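Local coordinates for fiber protein 2 (Fowl adenovirus 1, PDB 2VTW), which probably forms, as a homotrimer, the spikes at the capsid vertices whose C-terminal head, the part described here, attaches the virus to a host-cell receptor, at residues Ile147-Val153 with Ile189-His194; Phe29-Leu35 with Ser47-Val52. All blocks are in the same frame, centred on the assembly; numbering follows the deposited sequence.

In the fold
Both contacts belong to the beta-rich head domain and share one mixed beta sheet, their centres about 11 Å apart. Contact 2 comes first along the chain and is local: it pairs the two arms of the hairpin formed by strands 28-40 and 43-53. Contact 1 follows, joining the later strands 147-157 and 185-197 mainly through side chains, without direct hydrogen bonds. The bridge between them is the antiparallel pairing of strands 43-53 and 185-197, where Ile189 N lies 2.9 Å from Val50 O and Val192 N 2.9 Å from Leu48 O, both probable hydrogen bonds. The hairpin thus continues through strand 185-197 into the later strands, and both contacts touch another subunit of the homotrimer.

Contact 1 of 2, residues Ile147-Val153 with Ile189-His194; sequences IDVRMQV and IGPVVH
Within the mixed beta sheet of the head domain, Ile147, Val149 and Met151 face Ile189, Val192 and His194 of a strand that is not a hydrogen-bonding neighbour. The axes run in roughly the same direction, 34° apart, and approach to 9.1 Å at the closest, with side chains meeting between them. At one end CD1 of Ile189 meets CG2 of Ile147 at 3.7 Å; Ile189 reaches this far because its CG1 is anti to the backbone N (chi1 -180°) and its chain continues extended. The same methyl also meets Val149 tip to tip, and the other branch of Val149, CG1, points at CG1 of Val192. Branched aliphatic residues suit this buried, apolar gap. Two residues separate Ile189 from Val192 where simple alternation allows one: Gly190, with backbone angles suited to glycine, and Pro191, preceded by a cis peptide, probably shift the phase so that both point inward. Met151, long and flexible, fits between Val192 and His194. Its CE comes closer to Val192 CG1 than usual van der Waals contact, so the exact placing there is doubtful, while the rest slides past His194 in the opposite direction, CB coming 3.4 Å from His194 CD2. A water in the plane of the imidazole bonds His194 NE2 (2.7 Å) and donates a hydrogen bond to Met151 O, tying ring to backbone. Strand 129-140 pairs with both strands, Phe169 and Phe171 of strand 163-173 pack against the same side chains, and Pro191 and Val193 touch the second subunit.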
ATOM      1  N   ILE A 147      -1.085 -15.977   1.196  1.00 20.87           N
ATOM      2  CA  ILE A 147      -1.358 -15.737  -0.222  1.00 20.37           C
ATOM      3  C   ILE A 147      -0.777 -14.359  -0.556  1.00 19.80           C
ATOM      4  O   ILE A 147      -1.146 -13.368   0.045  1.00 19.02           O
ATOM      5  CB  ILE A 147      -2.902 -15.734  -0.523  1.00 20.35           C
ATOM      6  CG1 ILE A 147      -3.533 -17.101  -0.242  1.00 20.91           C
ATOM      7  CG2 ILE A 147      -3.166 -15.331  -1.954  1.00 20.00           C
ATOM      8  CD1 ILE A 147      -5.081 -17.112  -0.324  1.00 20.11           C
ATOM      9  N   ASP A 148       0.162 -14.317  -1.487  1.00 19.34           N
ATOM     10  CA  ASP A 148       0.623 -13.057  -2.039  1.00 19.00           C
ATOM     11  C   ASP A 148      -0.256 -12.750  -3.238  1.00 19.11           C
ATOM     12  O   ASP A 148      -0.675 -13.677  -3.952  1.00 18.30           O
ATOM     13  CB  ASP A 148       2.052 -13.183  -2.509  1.00 19.72           C
ATOM     14  CG  ASP A 148       3.033 -13.371  -1.361  1.00 21.14           C
ATOM     15  OD1 ASP A 148       2.765 -12.848  -0.258  1.00 20.94           O
ATOM     16  OD2 ASP A 148       4.069 -14.012  -1.606  1.00 22.78           O
ATOM     17  N   VAL A 149      -0.543 -11.466  -3.451  1.00 18.13           N
ATOM     18  CA  VAL A 149      -1.286 -11.030  -4.625  1.00 17.70           C
ATOM     19  C   VAL A 149      -0.438 -10.096  -5.502  1.00 17.26           C
ATOM     20  O   VAL A 149       0.013  -9.033  -5.035  1.00 15.70           O
ATOM     21  CB  VAL A 149      -2.587 -10.314  -4.209  1.00 17.87           C
ATOM     22  CG1 VAL A 149      -3.479 -10.093  -5.434  1.00 16.40           C
ATOM     23  CG2 VAL A 149      -3.336 -11.127  -3.121  1.00 16.11           C
ATOM     24  N   ARG A 150      -0.203 -10.510  -6.748  1.00 17.60           N
ATOM     25  CA  ARG A 150       0.377  -9.643  -7.783  1.00 18.05           C
ATOM     26  C   ARG A 150      -0.718  -8.834  -8.474  1.00 18.52           C
ATOM     27  O   ARG A 150      -1.733  -9.379  -8.878  1.00 18.87           O
ATOM     28  CB  ARG A 150       1.140 -10.466  -8.803  1.00 17.98           C
ATOM     29  CG  ARG A 150       1.916  -9.629  -9.846  1.00 17.21           C
ATOM     30  CD  ARG A 150       3.141  -9.027  -9.261  1.00 17.51           C
ATOM     31  NE  ARG A 150       4.116 -10.036  -8.877  1.00 17.82           N
ATOM     32  CZ  ARG A 150       5.312  -9.782  -8.360  1.00 16.90           C
ATOM     33  NH1 ARG A 150       5.695  -8.545  -8.121  1.00 16.84           N
ATOM     34  NH2 ARG A 150       6.134 -10.788  -8.082  1.00 19.83           N
ATOM     35  N   MET A 151      -0.516  -7.523  -8.605  1.00 19.21           N
ATOM     36  CA  MET A 151      -1.523  -6.652  -9.191  1.00 19.85           C
ATOM     37  C   MET A 151      -0.937  -5.902 -10.409  1.00 19.18           C
ATOM     38  O   MET A 151       0.105  -5.235 -10.305  1.00 18.18           O
ATOM     39  CB  MET A 151      -2.065  -5.707  -8.142  1.00 20.13           C
ATOM     40  CG  MET A 151      -2.578  -6.418  -6.872  1.00 22.58           C
ATOM     41  SD  MET A 151      -2.651  -5.289  -5.484  1.00 25.24           S
ATOM     42  CE  MET A 151      -2.541  -6.428  -4.122  1.00 25.82           C
ATOM     43  N   GLN A 152      -1.606  -6.053 -11.564  1.00 18.50           N
ATOM     44  CA  GLN A 152      -1.072  -5.612 -12.835  1.00 17.94           C
ATOM     45  C   GLN A 152      -2.193  -5.089 -13.737  1.00 18.21           C
ATOM     46  O   GLN A 152      -3.072  -5.851 -14.175  1.00 17.88           O
ATOM     47  CB  GLN A 152      -0.333  -6.754 -13.519  1.00 17.85           C
ATOM     48  CG  GLN A 152       0.348  -6.398 -14.861  1.00 17.14           C
ATOM     49  CD  GLN A 152       0.658  -7.647 -15.657  1.00 18.19           C
ATOM     50  OE1 GLN A 152       1.586  -8.391 -15.338  1.00 21.13           O
ATOM     51  NE2 GLN A 152      -0.144  -7.907 -16.684  1.00 19.05           N
ATOM     52  N   VAL A 153      -2.179  -3.784 -13.998  1.00 17.60           N
ATOM     53  CA  VAL A 153      -3.049  -3.233 -15.047  1.00 17.30           C
ATOM     54  C   VAL A 153      -2.556  -3.791 -16.398  1.00 17.85           C
ATOM     55  O   VAL A 153      -1.370  -3.725 -16.723  1.00 17.80           O
ATOM     56  CB  VAL A 153      -3.039  -1.727 -15.046  1.00 16.49           C
ATOM     57  CG1 VAL A 153      -3.737  -1.172 -16.296  1.00 14.03           C
ATOM     58  CG2 VAL A 153      -3.697  -1.218 -13.783  1.00 13.36           C
ATOM     59  N   ILE A 189     -10.200 -13.847   1.774  1.00 22.53           N
ATOM     60  CA  ILE A 189      -9.004 -13.012   1.708  1.00 22.29           C
ATOM     61  C   ILE A 189      -9.413 -11.585   1.486  1.00 21.36           C
ATOM     62  O   ILE A 189     -10.346 -11.311   0.728  1.00 20.53           O
ATOM     63  CB  ILE A 189      -8.057 -13.461   0.575  1.00 22.71           C
ATOM     64  CG1 ILE A 189      -6.801 -12.578   0.512  1.00 23.09           C
ATOM     65  CG2 ILE A 189      -8.777 -13.412  -0.752  1.00 24.50           C
ATOM     66  CD1 ILE A 189      -5.682 -13.151  -0.322  1.00 23.07           C
ATOM     67  N   GLY A 190      -8.706 -10.685   2.171  1.00 21.24           N
ATOM     68  CA  GLY A 190      -8.839  -9.249   1.970  1.00 20.44           C
ATOM     69  C   GLY A 190      -8.840  -8.469   3.266  1.00 19.61           C
ATOM     70  O   GLY A 190      -8.705  -9.053   4.347  1.00 19.80           O
ATOM     71  N   PRO A 191      -9.021  -7.143   3.169  1.00 18.10           N
ATOM     72  CA  PRO A 191      -9.160  -6.404   1.899  1.00 18.23           C
ATOM     73  C   PRO A 191      -7.832  -6.299   1.155  1.00 18.26           C
ATOM     74  O   PRO A 191      -6.800  -5.997   1.763  1.00 19.26           O
ATOM     75  CB  PRO A 191      -9.654  -5.022   2.333  1.00 17.81           C
ATOM     76  CG  PRO A 191      -9.227  -4.878   3.758  1.00 17.22           C
ATOM     77  CD  PRO A 191      -9.096  -6.264   4.337  1.00 17.55           C
ATOM     78  N   VAL A 192      -7.849  -6.630  -0.134  1.00 18.16           N
ATOM     79  CA  VAL A 192      -6.682  -6.480  -0.984  1.00 17.40           C
ATOM     80  C   VAL A 192      -6.803  -5.113  -1.624  1.00 17.70           C
ATOM     81  O   VAL A 192      -7.758  -4.888  -2.375  1.00 16.24           O
ATOM     82  CB  VAL A 192      -6.646  -7.557  -2.045  1.00 17.62           C
ATOM     83  CG1 VAL A 192      -5.452  -7.346  -2.991  1.00 15.84           C
ATOM     84  CG2 VAL A 192      -6.613  -8.956  -1.386  1.00 18.77           C
ATOM     85  N   VAL A 193      -5.880  -4.190  -1.317  1.00 17.09           N
ATOM     86  CA  VAL A 193      -6.031  -2.808  -1.765  1.00 16.96           C
ATOM     87  C   VAL A 193      -4.955  -2.518  -2.793  1.00 17.48           C
ATOM     88  O   VAL A 193      -3.763  -2.805  -2.577  1.00 17.56           O
ATOM     89  CB  VAL A 193      -6.056  -1.768  -0.619  1.00 17.22           C
ATOM     90  CG1 VAL A 193      -6.225  -0.382  -1.153  1.00 17.95           C
ATOM     91  CG2 VAL A 193      -7.171  -2.061   0.401  1.00 16.34           C
ATOM     92  N   HIS A 194      -5.399  -2.012  -3.947  1.00 17.04           N
ATOM     93  CA  HIS A 194      -4.530  -1.667  -5.064  1.00 16.15           C
ATOM     94  C   HIS A 194      -4.723  -0.217  -5.389  1.00 16.69           C
ATOM     95  O   HIS A 194      -5.847   0.254  -5.390  1.00 15.53           O
ATOM     96  CB  HIS A 194      -4.909  -2.486  -6.291  1.00 16.68           C
ATOM     97  CG  HIS A 194      -4.057  -2.209  -7.480  1.00 15.72           C
ATOM     98  ND1 HIS A 194      -4.554  -1.628  -8.623  1.00 14.91           N
ATOM     99  CD2 HIS A 194      -2.729  -2.381  -7.689  1.00 15.35           C
ATOM    100  CE1 HIS A 194      -3.580  -1.502  -9.503  1.00 17.29           C
ATOM    101  NE2 HIS A 194      -2.463  -1.946  -8.961  1.00 18.09           N
TER
HETATM  102  O   HOH W   1      -0.244  -2.468 -10.440  1.00 15.26           O

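Contact 2 of 2, residues Phe29-Leu35 with Ser47-Val52; sequences FNGSYFL and SLYVKV
Leu35 and Leu48 form an apolar centre on one face of the hairpin, CD1 of Leu48 lying 4.2 Å from Leu35 CB and also close to Tyr33 CB. They are a non-hydrogen-bonded pair, as are Tyr33 and Val50; the aliphatic Leu35, Leu48 and Val50 suit this buried face, whereas Tyr33 sends its hydroxyl away to hydrogen-bond Ser9 OG. Further along, Phe29 crosses Val52 at about a right angle, its CE1 3.8 Å from Val52 CG1. The ring gets there because CG sits between the backbone N and the carbonyl carbon (chi1 64°). Gly31 CA lies 3.4 Å from Lys51 O, a close approach that its lack of a side chain suits. The other face carries Phe34 beside Tyr49, whose CD2 lies at the edge of the Phe34 ring, near its plane, and 4.3 Å from Phe34 CB. Two antiparallel hydrogen-bonded pairs hold the backbones together. Tyr49 N donates to Phe34 O at 2.8 Å and Phe34 N to Tyr49 O; Ser32 N donates to Lys51 O and Lys51 N to Ser32 O. At the polar edge a water donates to Lys51 O and hydrogen-bonds Ser32 OG at 3.0 Å, while the extended, partly exposed Lys51 carries its amine away from the hairpin. Strand 4-23, which carries Ser9, borders strand 28-40. Strand 185-197 flanks strand 43-53, and Leu48 and Val50 rest on Phe171 of strand 163-173.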
ATOM      1  N   PHE A  29     -13.595 -21.603 -12.010  1.00 34.72           N
ATOM      2  CA  PHE A  29     -14.350 -21.929 -10.824  1.00 34.29           C
ATOM      3  C   PHE A  29     -15.066 -20.675 -10.406  1.00 33.24           C
ATOM      4  O   PHE A  29     -14.844 -19.612 -10.970  1.00 33.20           O
ATOM      5  CB  PHE A  29     -13.440 -22.475  -9.697  1.00 33.82           C
ATOM      6  CG  PHE A  29     -12.413 -21.475  -9.181  1.00 33.97           C
ATOM      7  CD1 PHE A  29     -12.695 -20.685  -8.065  1.00 33.04           C
ATOM      8  CD2 PHE A  29     -11.170 -21.329  -9.814  1.00 33.48           C
ATOM      9  CE1 PHE A  29     -11.765 -19.761  -7.574  1.00 33.14           C
ATOM     10  CE2 PHE A  29     -10.235 -20.403  -9.330  1.00 33.03           C
ATOM     11  CZ  PHE A  29     -10.537 -19.631  -8.195  1.00 32.54           C
ATOM     12  N   ASN A  30     -15.927 -20.802  -9.413  1.00 32.76           N
ATOM     13  CA  ASN A  30     -16.728 -19.689  -8.975  1.00 32.58           C
ATOM     14  C   ASN A  30     -16.417 -19.250  -7.531  1.00 32.42           C
ATOM     15  O   ASN A  30     -16.207 -20.073  -6.649  1.00 33.22           O
ATOM     16  CB  ASN A  30     -18.193 -20.060  -9.142  1.00 33.28           C
ATOM     17  CG  ASN A  30     -18.531 -20.380 -10.591  1.00 35.58           C
ATOM     18  OD1 ASN A  30     -18.876 -21.521 -10.925  1.00 37.48           O
ATOM     19  ND2 ASN A  30     -18.367 -19.380 -11.477  1.00 37.34           N
ATOM     20  N   GLY A  31     -16.404 -17.944  -7.308  1.00 31.07           N
ATOM     21  CA  GLY A  31     -16.130 -17.386  -5.990  1.00 29.79           C
ATOM     22  C   GLY A  31     -16.967 -16.156  -5.793  1.00 28.51           C
ATOM     23  O   GLY A  31     -17.456 -15.593  -6.766  1.00 28.41           O
ATOM     24  N   SER A  32     -17.162 -15.764  -4.534  1.00 27.19           N
ATOM     25  CA  SER A  32     -17.820 -14.507  -4.207  1.00 26.68           C
ATOM     26  C   SER A  32     -16.768 -13.405  -4.098  1.00 25.71           C
ATOM     27  O   SER A  32     -15.573 -13.686  -3.978  1.00 25.59           O
ATOM     28  CB  SER A  32     -18.595 -14.638  -2.900  1.00 26.45           C
ATOM     29  OG  SER A  32     -19.329 -15.867  -2.899  1.00 28.69           O
ATOM     30  N   TYR A  33     -17.206 -12.158  -4.145  1.00 24.87           N
ATOM     31  CA  TYR A  33     -16.271 -11.043  -4.065  1.00 24.83           C
ATOM     32  C   TYR A  33     -17.010  -9.831  -3.555  1.00 23.72           C
ATOM     33  O   TYR A  33     -18.242  -9.738  -3.657  1.00 23.44           O
ATOM     34  CB  TYR A  33     -15.616 -10.758  -5.428  1.00 25.62           C
ATOM     35  CG  TYR A  33     -16.602 -10.177  -6.412  1.00 25.96           C
ATOM     36  CD1 TYR A  33     -16.870  -8.818  -6.410  1.00 25.44           C
ATOM     37  CD2 TYR A  33     -17.330 -10.998  -7.279  1.00 28.12           C
ATOM     38  CE1 TYR A  33     -17.811  -8.263  -7.268  1.00 27.74           C
ATOM     39  CE2 TYR A  33     -18.307 -10.442  -8.156  1.00 27.45           C
ATOM     40  CZ  TYR A  33     -18.523  -9.072  -8.134  1.00 27.09           C
ATOM     41  OH  TYR A  33     -19.449  -8.472  -8.946  1.00 27.73           O
ATOM     42  N   PHE A  34     -16.257  -8.901  -2.979  1.00 22.17           N
ATOM     43  CA  PHE A  34     -16.767  -7.590  -2.732  1.00 20.37           C
ATOM     44  C   PHE A  34     -15.707  -6.584  -3.183  1.00 20.47           C
ATOM     45  O   PHE A  34     -14.557  -6.622  -2.717  1.00 20.23           O
ATOM     46  CB  PHE A  34     -17.124  -7.443  -1.274  1.00 19.95           C
ATOM     47  CG  PHE A  34     -18.000  -6.268  -0.991  1.00 20.80           C
ATOM     48  CD1 PHE A  34     -19.152  -6.039  -1.741  1.00 21.51           C
ATOM     49  CD2 PHE A  34     -17.696  -5.384   0.011  1.00 21.04           C
ATOM     50  CE1 PHE A  34     -19.968  -4.967  -1.489  1.00 18.61           C
ATOM     51  CE2 PHE A  34     -18.522  -4.291   0.260  1.00 20.47           C
ATOM     52  CZ  PHE A  34     -19.655  -4.092  -0.512  1.00 20.14           C
ATOM     53  N   LEU A  35     -16.116  -5.707  -4.100  1.00 19.85           N
ATOM     54  CA  LEU A  35     -15.248  -4.755  -4.809  1.00 19.35           C
ATOM     55  C   LEU A  35     -15.722  -3.346  -4.499  1.00 18.88           C
ATOM     56  O   LEU A  35     -16.892  -3.018  -4.715  1.00 19.77           O
ATOM     57  CB  LEU A  35     -15.357  -5.005  -6.315  1.00 20.09           C
ATOM     58  CG  LEU A  35     -14.697  -4.007  -7.272  1.00 20.17           C
ATOM     59  CD1 LEU A  35     -13.170  -3.972  -6.992  1.00 17.47           C
ATOM     60  CD2 LEU A  35     -14.990  -4.386  -8.750  1.00 20.40           C
ATOM     61  N   SER A  47     -10.432  -1.673  -3.483  1.00 17.91           N
ATOM     62  CA  SER A  47     -10.474  -2.631  -2.364  1.00 18.19           C
ATOM     63  C   SER A  47     -11.282  -3.852  -2.772  1.00 18.63           C
ATOM     64  O   SER A  47     -12.437  -3.732  -3.201  1.00 17.92           O
ATOM     65  CB  SER A  47     -11.077  -1.992  -1.117  1.00 18.50           C
ATOM     66  OG  SER A  47     -11.279  -2.966  -0.100  1.00 18.28           O
ATOM     67  N   LEU A  48     -10.660  -5.021  -2.649  1.00 18.59           N
ATOM     68  CA  LEU A  48     -11.224  -6.285  -3.102  1.00 18.81           C
ATOM     69  C   LEU A  48     -11.173  -7.410  -2.031  1.00 19.20           C
ATOM     70  O   LEU A  48     -10.095  -7.777  -1.582  1.00 19.28           O
ATOM     71  CB  LEU A  48     -10.469  -6.760  -4.351  1.00 19.25           C
ATOM     72  CG  LEU A  48     -10.925  -8.078  -4.970  1.00 17.98           C
ATOM     73  CD1 LEU A  48     -12.339  -7.877  -5.557  1.00 18.11           C
ATOM     74  CD2 LEU A  48      -9.953  -8.601  -6.022  1.00 19.63           C
ATOM     75  N   TYR A  49     -12.323  -7.954  -1.639  1.00 18.92           N
ATOM     76  CA  TYR A  49     -12.368  -9.221  -0.902  1.00 19.72           C
ATOM     77  C   TYR A  49     -12.763 -10.371  -1.846  1.00 20.31           C
ATOM     78  O   TYR A  49     -13.601 -10.187  -2.741  1.00 19.51           O
ATOM     79  CB  TYR A  49     -13.382  -9.186   0.214  1.00 19.45           C
ATOM     80  CG  TYR A  49     -13.171  -8.192   1.335  1.00 18.22           C
ATOM     81  CD1 TYR A  49     -12.444  -8.539   2.492  1.00 18.44           C
ATOM     82  CD2 TYR A  49     -13.745  -6.944   1.280  1.00 17.96           C
ATOM     83  CE1 TYR A  49     -12.297  -7.640   3.534  1.00 17.42           C
ATOM     84  CE2 TYR A  49     -13.594  -6.058   2.288  1.00 17.97           C
ATOM     85  CZ  TYR A  49     -12.872  -6.397   3.415  1.00 18.58           C
ATOM     86  OH  TYR A  49     -12.764  -5.443   4.414  1.00 18.08           O
ATOM     87  N   VAL A  50     -12.167 -11.547  -1.653  1.00 21.48           N
ATOM     88  CA  VAL A  50     -12.503 -12.763  -2.417  1.00 22.94           C
ATOM     89  C   VAL A  50     -12.757 -13.914  -1.429  1.00 24.04           C
ATOM     90  O   VAL A  50     -11.991 -14.095  -0.467  1.00 23.76           O
ATOM     91  CB  VAL A  50     -11.367 -13.163  -3.416  1.00 23.15           C
ATOM     92  CG1 VAL A  50     -11.562 -14.590  -3.973  1.00 23.36           C
ATOM     93  CG2 VAL A  50     -11.289 -12.181  -4.577  1.00 23.26           C
ATOM     94  N   LYS A  51     -13.822 -14.690  -1.652  1.00 24.88           N
ATOM     95  CA  LYS A  51     -14.046 -15.949  -0.881  1.00 25.86           C
ATOM     96  C   LYS A  51     -14.394 -17.119  -1.825  1.00 26.92           C
ATOM     97  O   LYS A  51     -15.187 -16.955  -2.750  1.00 27.18           O
ATOM     98  CB  LYS A  51     -15.105 -15.739   0.203  1.00 25.34           C
ATOM     99  CG  LYS A  51     -15.259 -16.910   1.171  1.00 25.54           C
ATOM    100  CD  LYS A  51     -16.368 -16.629   2.167  1.00 26.63           C
ATOM    101  CE  LYS A  51     -16.601 -17.802   3.101  1.00 26.24           C
ATOM    102  NZ  LYS A  51     -17.477 -17.325   4.199  1.00 26.29           N
ATOM    103  N   VAL A  52     -13.748 -18.271  -1.619  1.00 27.86           N
ATOM    104  CA  VAL A  52     -13.998 -19.477  -2.392  1.00 28.79           C
ATOM    105  C   VAL A  52     -14.430 -20.604  -1.426  1.00 30.43           C
ATOM    106  O   VAL A  52     -13.726 -20.899  -0.457  1.00 31.55           O
ATOM    107  CB  VAL A  52     -12.753 -19.911  -3.191  1.00 28.90           C
ATOM    108  CG1 VAL A  52     -13.106 -21.002  -4.203  1.00 28.17           C
ATOM    109  CG2 VAL A  52     -12.125 -18.712  -3.901  1.00 28.30           C
TER
HETATM  110  O   HOH W   2     -17.897 -18.447  -2.432  1.00 31.50           O